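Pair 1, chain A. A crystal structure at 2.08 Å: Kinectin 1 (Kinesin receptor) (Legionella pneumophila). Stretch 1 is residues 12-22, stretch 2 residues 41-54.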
# COMPACT_ATOMS: atom_id res chain seq x y z
N GLU A 12 -31.32 -6.61 18.28
CA GLU A 12 -31.27 -8.07 18.28
C GLU A 12 -30.02 -8.59 18.99
O GLU A 12 -30.05 -9.65 19.63
CB GLU A 12 -31.33 -8.56 16.84
CG GLU A 12 -31.55 -10.04 16.68
CD GLU A 12 -31.62 -10.43 15.22
OE1 GLU A 12 -31.93 -9.54 14.40
OE2 GLU A 12 -31.34 -11.60 14.90
N LEU A 13 -28.91 -7.86 18.90
CA LEU A 13 -27.69 -8.28 19.57
C LEU A 13 -27.83 -8.18 21.09
O LEU A 13 -27.51 -9.12 21.82
CB LEU A 13 -26.48 -7.46 19.10
CG LEU A 13 -25.14 -7.80 19.78
CD1 LEU A 13 -24.78 -9.24 19.53
CD2 LEU A 13 -24.04 -6.89 19.28
N VAL A 14 -28.30 -7.03 21.56
CA VAL A 14 -28.48 -6.82 22.99
C VAL A 14 -29.46 -7.85 23.56
O VAL A 14 -29.23 -8.41 24.64
CB VAL A 14 -28.95 -5.38 23.29
CG1 VAL A 14 -29.12 -5.16 24.78
CG2 VAL A 14 -27.93 -4.38 22.72
N THR A 15 -30.52 -8.12 22.81
CA THR A 15 -31.54 -9.07 23.24
C THR A 15 -30.94 -10.46 23.42
O THR A 15 -31.21 -11.14 24.41
CB THR A 15 -32.69 -9.15 22.23
OG1 THR A 15 -33.35 -7.89 22.16
CG2 THR A 15 -33.70 -10.21 22.65
N GLU A 16 -30.13 -10.87 22.45
CA GLU A 16 -29.49 -12.17 22.50
C GLU A 16 -28.64 -12.26 23.75
O GLU A 16 -28.65 -13.27 24.45
CB GLU A 16 -28.64 -12.40 21.26
CG GLU A 16 -28.04 -13.80 21.16
CD GLU A 16 -26.94 -13.90 20.11
OE1 GLU A 16 -26.95 -14.87 19.32
OE2 GLU A 16 -26.05 -13.02 20.07
N HIS A 17 -27.92 -11.19 24.05
CA HIS A 17 -27.07 -11.17 25.24
C HIS A 17 -27.86 -11.07 26.56
O HIS A 17 -27.42 -11.59 27.59
CB HIS A 17 -26.02 -10.07 25.14
CG HIS A 17 -24.92 -10.39 24.17
ND1 HIS A 17 -23.65 -10.73 24.58
CD2 HIS A 17 -24.91 -10.44 22.82
CE1 HIS A 17 -22.90 -10.96 23.52
NE2 HIS A 17 -23.64 -10.79 22.44
N ILE A 18 -29.00 -10.41 26.53
CA ILE A 18 -29.88 -10.39 27.69
C ILE A 18 -30.45 -11.78 27.94
O ILE A 18 -30.45 -12.27 29.07
CB ILE A 18 -31.04 -9.42 27.52
CG1 ILE A 18 -30.52 -7.99 27.59
CG2 ILE A 18 -32.13 -9.65 28.60
CD1 ILE A 18 -31.51 -7.00 27.07
N LYS A 19 -30.93 -12.42 26.88
CA LYS A 19 -31.49 -13.76 27.00
C LYS A 19 -30.46 -14.75 27.55
O LYS A 19 -30.78 -15.57 28.42
CB LYS A 19 -32.03 -14.24 25.65
CG LYS A 19 -33.35 -13.60 25.23
CD LYS A 19 -33.83 -14.19 23.93
CE LYS A 19 -35.21 -13.68 23.56
NZ LYS A 19 -35.96 -14.71 22.78
N GLN A 20 -29.22 -14.65 27.07
CA GLN A 20 -28.16 -15.54 27.53
C GLN A 20 -27.91 -15.36 29.03
O GLN A 20 -27.71 -16.33 29.76
CB GLN A 20 -26.87 -15.32 26.72
CG GLN A 20 -25.70 -16.13 27.21
CD GLN A 20 -25.99 -17.61 27.23
OE1 GLN A 20 -26.72 -18.12 26.38
NE2 GLN A 20 -25.43 -18.31 28.21
N PHE A 21 -27.93 -14.10 29.47
CA PHE A 21 -27.76 -13.78 30.87
C PHE A 21 -28.91 -14.34 31.71
O PHE A 21 -28.69 -14.94 32.76
CB PHE A 21 -27.69 -12.26 31.01
CG PHE A 21 -27.54 -11.77 32.43
CD1 PHE A 21 -28.66 -11.49 33.21
CD2 PHE A 21 -26.29 -11.53 32.96
CE1 PHE A 21 -28.53 -11.02 34.50
CE2 PHE A 21 -26.15 -11.05 34.25
CZ PHE A 21 -27.27 -10.80 35.02
N LEU A 22 -30.14 -14.16 31.23
CA LEU A 22 -31.32 -14.63 31.95
C LEU A 22 -31.51 -16.15 31.84
O LEU A 22 -32.43 -16.71 32.43
CB LEU A 22 -32.58 -13.87 31.51
CG LEU A 22 -32.60 -12.39 31.94
CD1 LEU A 22 -33.73 -11.59 31.29
CD2 LEU A 22 -32.65 -12.27 33.46
N PRO A 41 -27.41 0.47 32.23
CA PRO A 41 -27.12 -0.80 31.55
C PRO A 41 -26.65 -1.86 32.55
O PRO A 41 -25.94 -1.52 33.49
CB PRO A 41 -26.01 -0.43 30.54
CG PRO A 41 -25.54 0.94 30.95
CD PRO A 41 -26.70 1.61 31.62
N ILE A 42 -27.08 -3.11 32.38
CA ILE A 42 -26.59 -4.19 33.24
C ILE A 42 -25.11 -4.38 32.88
O ILE A 42 -24.79 -4.61 31.71
CB ILE A 42 -27.35 -5.52 33.02
CG1 ILE A 42 -28.87 -5.31 33.06
CG2 ILE A 42 -26.87 -6.58 34.03
CD1 ILE A 42 -29.37 -4.43 34.18
N PRO A 43 -24.22 -4.24 33.87
CA PRO A 43 -22.78 -4.21 33.57
C PRO A 43 -22.26 -5.49 32.96
O PRO A 43 -21.46 -5.41 32.03
CB PRO A 43 -22.14 -3.96 34.94
CG PRO A 43 -23.16 -3.14 35.65
CD PRO A 43 -24.48 -3.78 35.24
N TRP A 44 -22.69 -6.65 33.45
CA TRP A 44 -22.24 -7.90 32.86
C TRP A 44 -22.68 -8.02 31.40
O TRP A 44 -21.93 -8.50 30.55
CB TRP A 44 -22.76 -9.11 33.65
CG TRP A 44 -22.29 -10.42 33.07
CD1 TRP A 44 -22.91 -11.18 32.12
CD2 TRP A 44 -21.07 -11.10 33.40
NE1 TRP A 44 -22.16 -12.30 31.85
CE2 TRP A 44 -21.03 -12.28 32.62
CE3 TRP A 44 -20.01 -10.83 34.28
CZ2 TRP A 44 -19.98 -13.19 32.70
CZ3 TRP A 44 -18.96 -11.74 34.35
CH2 TRP A 44 -18.95 -12.90 33.57
N ILE A 45 -23.90 -7.59 31.11
CA ILE A 45 -24.45 -7.72 29.77
C ILE A 45 -23.83 -6.71 28.81
O ILE A 45 -23.49 -7.04 27.66
CB ILE A 45 -25.98 -7.57 29.79
CG1 ILE A 45 -26.60 -8.63 30.70
CG2 ILE A 45 -26.55 -7.68 28.39
CD1 ILE A 45 -28.10 -8.45 30.98
N HIS A 46 -23.67 -5.48 29.26
CA HIS A 46 -23.06 -4.47 28.42
C HIS A 46 -21.60 -4.80 28.08
O HIS A 46 -21.14 -4.52 26.97
CB HIS A 46 -23.14 -3.07 29.02
CG HIS A 46 -22.79 -1.99 28.04
ND1 HIS A 46 -23.42 -1.89 26.82
CD2 HIS A 46 -21.86 -1.02 28.08
CE1 HIS A 46 -22.89 -0.87 26.15
NE2 HIS A 46 -21.95 -0.33 26.89
N SER A 47 -20.89 -5.41 29.04
CA SER A 47 -19.56 -5.96 28.78
C SER A 47 -19.58 -7.00 27.67
O SER A 47 -18.79 -6.90 26.73
CB SER A 47 -18.96 -6.57 30.05
OG SER A 47 -18.52 -5.56 30.94
N SER A 48 -20.48 -7.98 27.76
CA SER A 48 -20.51 -9.02 26.73
C SER A 48 -20.91 -8.50 25.33
O SER A 48 -20.35 -8.94 24.33
CB SER A 48 -21.33 -10.25 27.17
OG SER A 48 -22.70 -10.14 26.87
N VAL A 49 -21.88 -7.57 25.25
CA VAL A 49 -22.22 -6.93 23.98
C VAL A 49 -21.01 -6.15 23.45
O VAL A 49 -20.67 -6.23 22.27
CB VAL A 49 -23.40 -5.96 24.13
CG1 VAL A 49 -23.61 -5.14 22.84
CG2 VAL A 49 -24.66 -6.71 24.52
N THR A 50 -20.35 -5.42 24.34
CA THR A 50 -19.18 -4.62 23.97
C THR A 50 -18.04 -5.48 23.41
O THR A 50 -17.40 -5.08 22.44
CB THR A 50 -18.70 -3.72 25.13
OG1 THR A 50 -19.74 -2.79 25.48
CG2 THR A 50 -17.43 -2.92 24.75
N ALA A 51 -17.80 -6.66 24.00
CA ALA A 51 -16.74 -7.56 23.51
C ALA A 51 -17.08 -8.10 22.13
O ALA A 51 -16.22 -8.14 21.24
CB ALA A 51 -16.46 -8.73 24.51
N THR A 52 -18.34 -8.49 21.94
CA THR A 52 -18.82 -8.90 20.62
C THR A 52 -18.63 -7.80 19.58
O THR A 52 -18.20 -8.07 18.45
CB THR A 52 -20.30 -9.29 20.65
OG1 THR A 52 -20.47 -10.51 21.39
CG2 THR A 52 -20.84 -9.48 19.22
N LEU A 53 -18.95 -6.56 19.93
CA LEU A 53 -18.80 -5.47 18.95
C LEU A 53 -17.34 -5.22 18.59
O LEU A 53 -17.01 -4.94 17.43
CB LEU A 53 -19.49 -4.19 19.43
CG LEU A 53 -21.01 -4.27 19.36
CD1 LEU A 53 -21.66 -3.16 20.16
CD2 LEU A 53 -21.45 -4.20 17.90
N LEU A 54 -16.46 -5.33 19.58
CA LEU A 54 -15.04 -5.09 19.35
C LEU A 54 -14.44 -6.17 18.45
O LEU A 54 -13.63 -5.86 17.56
CB LEU A 54 -14.28 -5.03 20.67
CG LEU A 54 -14.61 -3.80 21.50
CD1 LEU A 54 -14.07 -3.99 22.89
CD2 LEU A 54 -14.05 -2.54 20.85
O HOH W 1 -24.30 -11.29 28.85

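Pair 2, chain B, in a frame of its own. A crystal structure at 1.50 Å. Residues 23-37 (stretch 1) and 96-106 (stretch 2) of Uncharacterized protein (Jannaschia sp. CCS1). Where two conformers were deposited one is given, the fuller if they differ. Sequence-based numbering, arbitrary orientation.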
# COMPACT_ATOMS: atom_id res chain seq x y z
N GLU B 23 -1.60 0.06 -14.08
CA GLU B 23 -1.46 1.45 -14.51
C GLU B 23 -1.75 2.29 -13.26
O GLU B 23 -2.87 2.22 -12.74
CB GLU B 23 -2.47 1.80 -15.60
N PRO B 24 -0.75 3.04 -12.77
CA PRO B 24 -1.05 3.78 -11.53
C PRO B 24 -2.00 4.97 -11.72
O PRO B 24 -1.85 5.74 -12.69
CB PRO B 24 0.35 4.24 -11.07
CG PRO B 24 1.17 4.25 -12.27
CD PRO B 24 0.60 3.27 -13.25
N ASP B 25 -2.97 5.09 -10.82
CA ASP B 25 -3.89 6.24 -10.76
C ASP B 25 -3.13 7.22 -9.87
O ASP B 25 -3.10 7.07 -8.65
CB ASP B 25 -5.24 5.82 -10.19
CG ASP B 25 -6.22 6.96 -10.03
OD1 ASP B 25 -5.86 8.17 -10.00
OD2 ASP B 25 -7.42 6.63 -9.91
N MSE B 26 -2.47 8.18 -10.48
CA MSE B 26 -1.59 9.11 -9.74
C MSE B 26 -2.33 9.97 -8.71
O MSE B 26 -1.78 10.25 -7.64
CB MSE B 26 -0.78 10.02 -10.70
CG MSE B 26 0.19 9.24 -11.59
SE MSE B 26 1.53 8.20 -10.63
CE MSE B 26 2.47 9.61 -9.79
N ALA B 27 -3.55 10.39 -9.07
CA ALA B 27 -4.37 11.18 -8.15
C ALA B 27 -4.64 10.37 -6.89
O ALA B 27 -4.45 10.87 -5.80
CB ALA B 27 -5.67 11.58 -8.82
N LEU B 28 -5.03 9.10 -7.04
CA LEU B 28 -5.26 8.24 -5.87
C LEU B 28 -3.97 7.98 -5.11
O LEU B 28 -3.95 8.04 -3.87
CB LEU B 28 -5.90 6.92 -6.29
CG LEU B 28 -6.22 5.93 -5.17
CD1 LEU B 28 -7.15 6.54 -4.13
CD2 LEU B 28 -6.74 4.62 -5.75
N LEU B 29 -2.91 7.64 -5.83
CA LEU B 29 -1.61 7.37 -5.21
C LEU B 29 -1.15 8.54 -4.34
O LEU B 29 -0.66 8.32 -3.24
CB LEU B 29 -0.55 7.03 -6.27
CG LEU B 29 0.83 6.61 -5.74
CD1 LEU B 29 0.78 5.39 -4.75
CD2 LEU B 29 1.73 6.31 -6.95
N GLU B 30 -1.33 9.76 -4.82
CA GLU B 30 -0.99 10.95 -4.00
C GLU B 30 -1.83 11.04 -2.70
O GLU B 30 -1.27 11.33 -1.63
CB GLU B 30 -1.12 12.24 -4.83
CG GLU B 30 -0.90 13.54 -4.06
CD GLU B 30 0.46 13.60 -3.39
OE1 GLU B 30 1.43 13.57 -4.15
OE2 GLU B 30 0.57 13.67 -2.13
N LYS B 31 -3.13 10.74 -2.79
CA LYS B 31 -4.04 10.76 -1.62
C LYS B 31 -3.62 9.69 -0.61
O LYS B 31 -3.64 9.94 0.60
CB LYS B 31 -5.48 10.55 -2.09
CG LYS B 31 -5.98 11.66 -2.99
CD LYS B 31 -7.30 11.37 -3.65
CE LYS B 31 -7.58 12.36 -4.78
NZ LYS B 31 -8.82 12.04 -5.52
N VAL B 32 -3.29 8.49 -1.10
CA VAL B 32 -2.81 7.39 -0.24
C VAL B 32 -1.49 7.77 0.46
O VAL B 32 -1.30 7.50 1.64
CB VAL B 32 -2.65 6.04 -1.04
CG1 VAL B 32 -2.02 4.97 -0.17
CG2 VAL B 32 -3.99 5.59 -1.54
N THR B 33 -0.60 8.40 -0.29
CA THR B 33 0.69 8.82 0.22
C THR B 33 0.54 9.86 1.32
O THR B 33 1.21 9.78 2.35
CB THR B 33 1.60 9.30 -0.92
OG1 THR B 33 1.79 8.20 -1.83
CG2 THR B 33 2.95 9.78 -0.39
N LYS B 34 -0.37 10.83 1.12
CA LYS B 34 -0.66 11.82 2.16
C LYS B 34 -1.08 11.13 3.45
O LYS B 34 -0.56 11.48 4.54
CB LYS B 34 -1.74 12.82 1.72
CG LYS B 34 -1.26 13.87 0.76
CD LYS B 34 -2.23 15.05 0.73
CE LYS B 34 -1.73 16.23 -0.12
NZ LYS B 34 -1.69 15.89 -1.60
N GLY B 35 -1.96 10.14 3.35
CA GLY B 35 -2.43 9.40 4.51
C GLY B 35 -1.40 8.60 5.25
O GLY B 35 -1.54 8.41 6.46
N CYS B 36 -0.37 8.14 4.54
CA CYS B 36 0.76 7.40 5.16
C CYS B 36 1.66 8.29 6.01
O CYS B 36 2.22 7.78 6.98
CB CYS B 36 1.57 6.65 4.11
SG CYS B 36 0.61 5.32 3.40
N GLY B 37 1.78 9.58 5.65
CA GLY B 37 2.52 10.58 6.45
C GLY B 37 3.42 11.49 5.63
O GLY B 37 3.32 11.51 4.37
N ARG B 96 4.64 0.57 2.05
CA ARG B 96 3.39 0.50 2.65
C ARG B 96 2.31 1.36 1.82
O ARG B 96 1.19 0.89 1.65
CB ARG B 96 3.48 1.08 4.05
CG ARG B 96 2.16 1.13 4.81
CD ARG B 96 2.34 1.67 6.23
NE ARG B 96 2.93 0.66 7.13
CZ ARG B 96 4.24 0.46 7.36
NH1 ARG B 96 5.20 1.21 6.80
NH2 ARG B 96 4.59 -0.52 8.20
N ALA B 97 2.72 2.49 1.24
CA ALA B 97 1.83 3.27 0.36
C ALA B 97 1.36 2.44 -0.84
O ALA B 97 0.19 2.51 -1.21
CB ALA B 97 2.52 4.59 -0.12
N VAL B 98 2.27 1.63 -1.41
CA VAL B 98 1.93 0.78 -2.55
C VAL B 98 0.95 -0.31 -2.11
O VAL B 98 -0.04 -0.57 -2.80
CB VAL B 98 3.17 0.17 -3.20
CG1 VAL B 98 2.78 -0.81 -4.29
CG2 VAL B 98 4.08 1.30 -3.75
N VAL B 99 1.19 -0.90 -0.95
CA VAL B 99 0.27 -1.93 -0.40
C VAL B 99 -1.11 -1.34 -0.12
O VAL B 99 -2.13 -1.93 -0.49
CB VAL B 99 0.87 -2.58 0.87
CG1 VAL B 99 -0.16 -3.53 1.55
CG2 VAL B 99 2.15 -3.32 0.50
N TYR B 100 -1.14 -0.18 0.51
CA TYR B 100 -2.41 0.53 0.81
C TYR B 100 -3.15 0.90 -0.47
O TYR B 100 -4.36 0.72 -0.54
CB TYR B 100 -2.18 1.73 1.74
CG TYR B 100 -1.91 1.35 3.20
CD1 TYR B 100 -1.52 0.05 3.59
CD2 TYR B 100 -1.96 2.34 4.20
CE1 TYR B 100 -1.26 -0.28 4.91
CE2 TYR B 100 -1.67 2.02 5.56
CZ TYR B 100 -1.34 0.70 5.89
OH TYR B 100 -1.06 0.35 7.22
N TYR B 101 -2.44 1.38 -1.47
CA TYR B 101 -3.03 1.71 -2.77
C TYR B 101 -3.68 0.46 -3.36
O TYR B 101 -4.82 0.50 -3.80
CB TYR B 101 -1.95 2.25 -3.72
CG TYR B 101 -2.42 2.46 -5.14
CD1 TYR B 101 -2.44 1.40 -6.07
CD2 TYR B 101 -2.84 3.71 -5.58
CE1 TYR B 101 -2.87 1.57 -7.37
CE2 TYR B 101 -3.27 3.90 -6.89
CZ TYR B 101 -3.30 2.83 -7.78
OH TYR B 101 -3.74 3.04 -9.07
N MSE B 102 -2.92 -0.64 -3.38
CA MSE B 102 -3.43 -1.90 -3.97
C MSE B 102 -4.66 -2.42 -3.21
O MSE B 102 -5.60 -2.88 -3.85
CB MSE B 102 -2.34 -2.97 -4.08
CG MSE B 102 -1.40 -2.74 -5.25
SE MSE B 102 -0.30 -4.33 -5.56
CE MSE B 102 0.62 -3.81 -4.41
N LEU B 103 -4.65 -2.35 -1.90
CA LEU B 103 -5.81 -2.79 -1.11
C LEU B 103 -7.04 -1.90 -1.39
O LEU B 103 -8.16 -2.40 -1.52
CB LEU B 103 -5.51 -2.80 0.38
CG LEU B 103 -4.51 -3.88 0.83
CD1 LEU B 103 -4.05 -3.61 2.23
CD2 LEU B 103 -5.15 -5.27 0.72
N THR B 104 -6.83 -0.59 -1.45
CA THR B 104 -7.92 0.36 -1.77
C THR B 104 -8.58 0.03 -3.13
O THR B 104 -9.84 -0.04 -3.23
CB THR B 104 -7.40 1.82 -1.74
OG1 THR B 104 -6.85 2.10 -0.44
CG2 THR B 104 -8.53 2.78 -2.01
N LYS B 105 -7.75 -0.16 -4.16
CA LYS B 105 -8.20 -0.68 -5.47
C LYS B 105 -8.93 -2.03 -5.39
O LYS B 105 -9.96 -2.18 -5.96
CB LYS B 105 -7.05 -0.77 -6.46
CG LYS B 105 -6.49 0.48 -6.98
CD LYS B 105 -7.48 1.38 -7.28
CE LYS B 105 -7.24 1.96 -8.54
NZ LYS B 105 -8.53 1.95 -9.31
N HIS B 106 -8.32 -2.97 -4.68
CA HIS B 106 -8.82 -4.35 -4.60
C HIS B 106 -10.21 -4.43 -4.01
O HIS B 106 -11.04 -5.18 -4.49
CB HIS B 106 -7.87 -5.19 -3.75
CG HIS B 106 -8.31 -6.59 -3.54
ND1 HIS B 106 -8.09 -7.57 -4.49
CD2 HIS B 106 -8.90 -7.19 -2.49
CE1 HIS B 106 -8.59 -8.72 -4.02
NE2 HIS B 106 -9.09 -8.51 -2.83
O HOH W 2 -3.87 0.94 -10.66

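Where do the two contacts differ most sharply? They differ in what the matched positions His17(A)/Val32(B) and Ser48(A)/Tyr100(B) do at mid-contact. In pair 1 they form the one direct hydrogen bond across the stretches, between two side chains: His17(A) ND1 and Ser48(A) OG are 2.5 Å apart, and either could be the donor. In pair 2 the position of His17(A) is taken by Val32(B) and that of Ser48(A) by Tyr100(B), and they meet through carbon alone, Val32(B) CG1 lying 3.8 Å from Tyr100(B) CB. Pair 2 has its direct hydrogen bond at Tyr101(B), the match of Val49(A): just before the first helix, the backbone Asp25(B) N donates to Tyr101(B) OH at 2.8 Å.

What geometry do they share? In each pair two helices cross at a steep angle, 131° between their N-to-C directions in pair 1 and 124° in pair 2, with axes approaching to 9.5 and 9.2 Å. The central backbone superposes to 0.3 Å, and each contact buries 527 Å². Leu13(A) matches Leu28(B), both with chi1 t and chi2 p, and their side-chain centres fall 0.7 Å apart. Val14(A) matches Leu29(B), Ile45(A) matches Ala97(B), and Val49(A) matches Tyr101(B).

How is the middle of the interface filled? In pair 1 the side chain of His17(A) is a knob among Ile45(A), Ser48(A), Val49(A) and Thr52(A). The imidazole uses its edge and one face: Ser48(A) OG lies at its edge, near the ring plane, while Val49(A) CG2 makes an off-centre CH-pi contact 4.1 Å from the His17(A) ring centroid. The smaller Val32(B) instead packs close to backbone, its CG1 3.5 Å from Ala97(B) O and 3.8 Å from Tyr101(B) N.

How do residues of different size share the work at the Val49(A) and Tyr101(B) position? Val49(A) is short and stays local, with CG1 4.0 Å from Leu13(A) CD2 and CG2 4.1 Å from Val14(A) CA. Tyr101(B) starts sideways, but its ring reaches along the first helix: CE2 is 3.7 Å from Leu28(B) CD2, and CD2 is 4.1 Å from Leu29(B) CD1. Its hydroxyl thereby arrives at the segment before the helix, where a water also bridges it, 2.6 Å from Tyr101(B) OH and 2.6 Å from Glu23(B) O. Asp25(B) has a second role there as N-cap, its OD1 accepting from Leu28(B) N at 3.2 Å.

What happens near the other end of the first helix? The matched pair Phe21(A)-Ile45(A) is bulky, and Cys36(B)-Ala97(B) is small. In pair 1 Ile45(A) CD1 lies over the face of Phe21(A), 4.0 Å from the ring centroid, and Trp44(A) CD1 approaches the ring edge, 3.5 Å from Phe21(A) CD2. In pair 2 Cys36(B) SG lies 4.1 Å from Ala97(B) CB. There the first helix offers no ring at this position, and the aromatic contact is made by Tyr100(B) of the second helix, with CD2 4.0 Å from Cys36(B) SG in an oblique sulfur-aromatic contact.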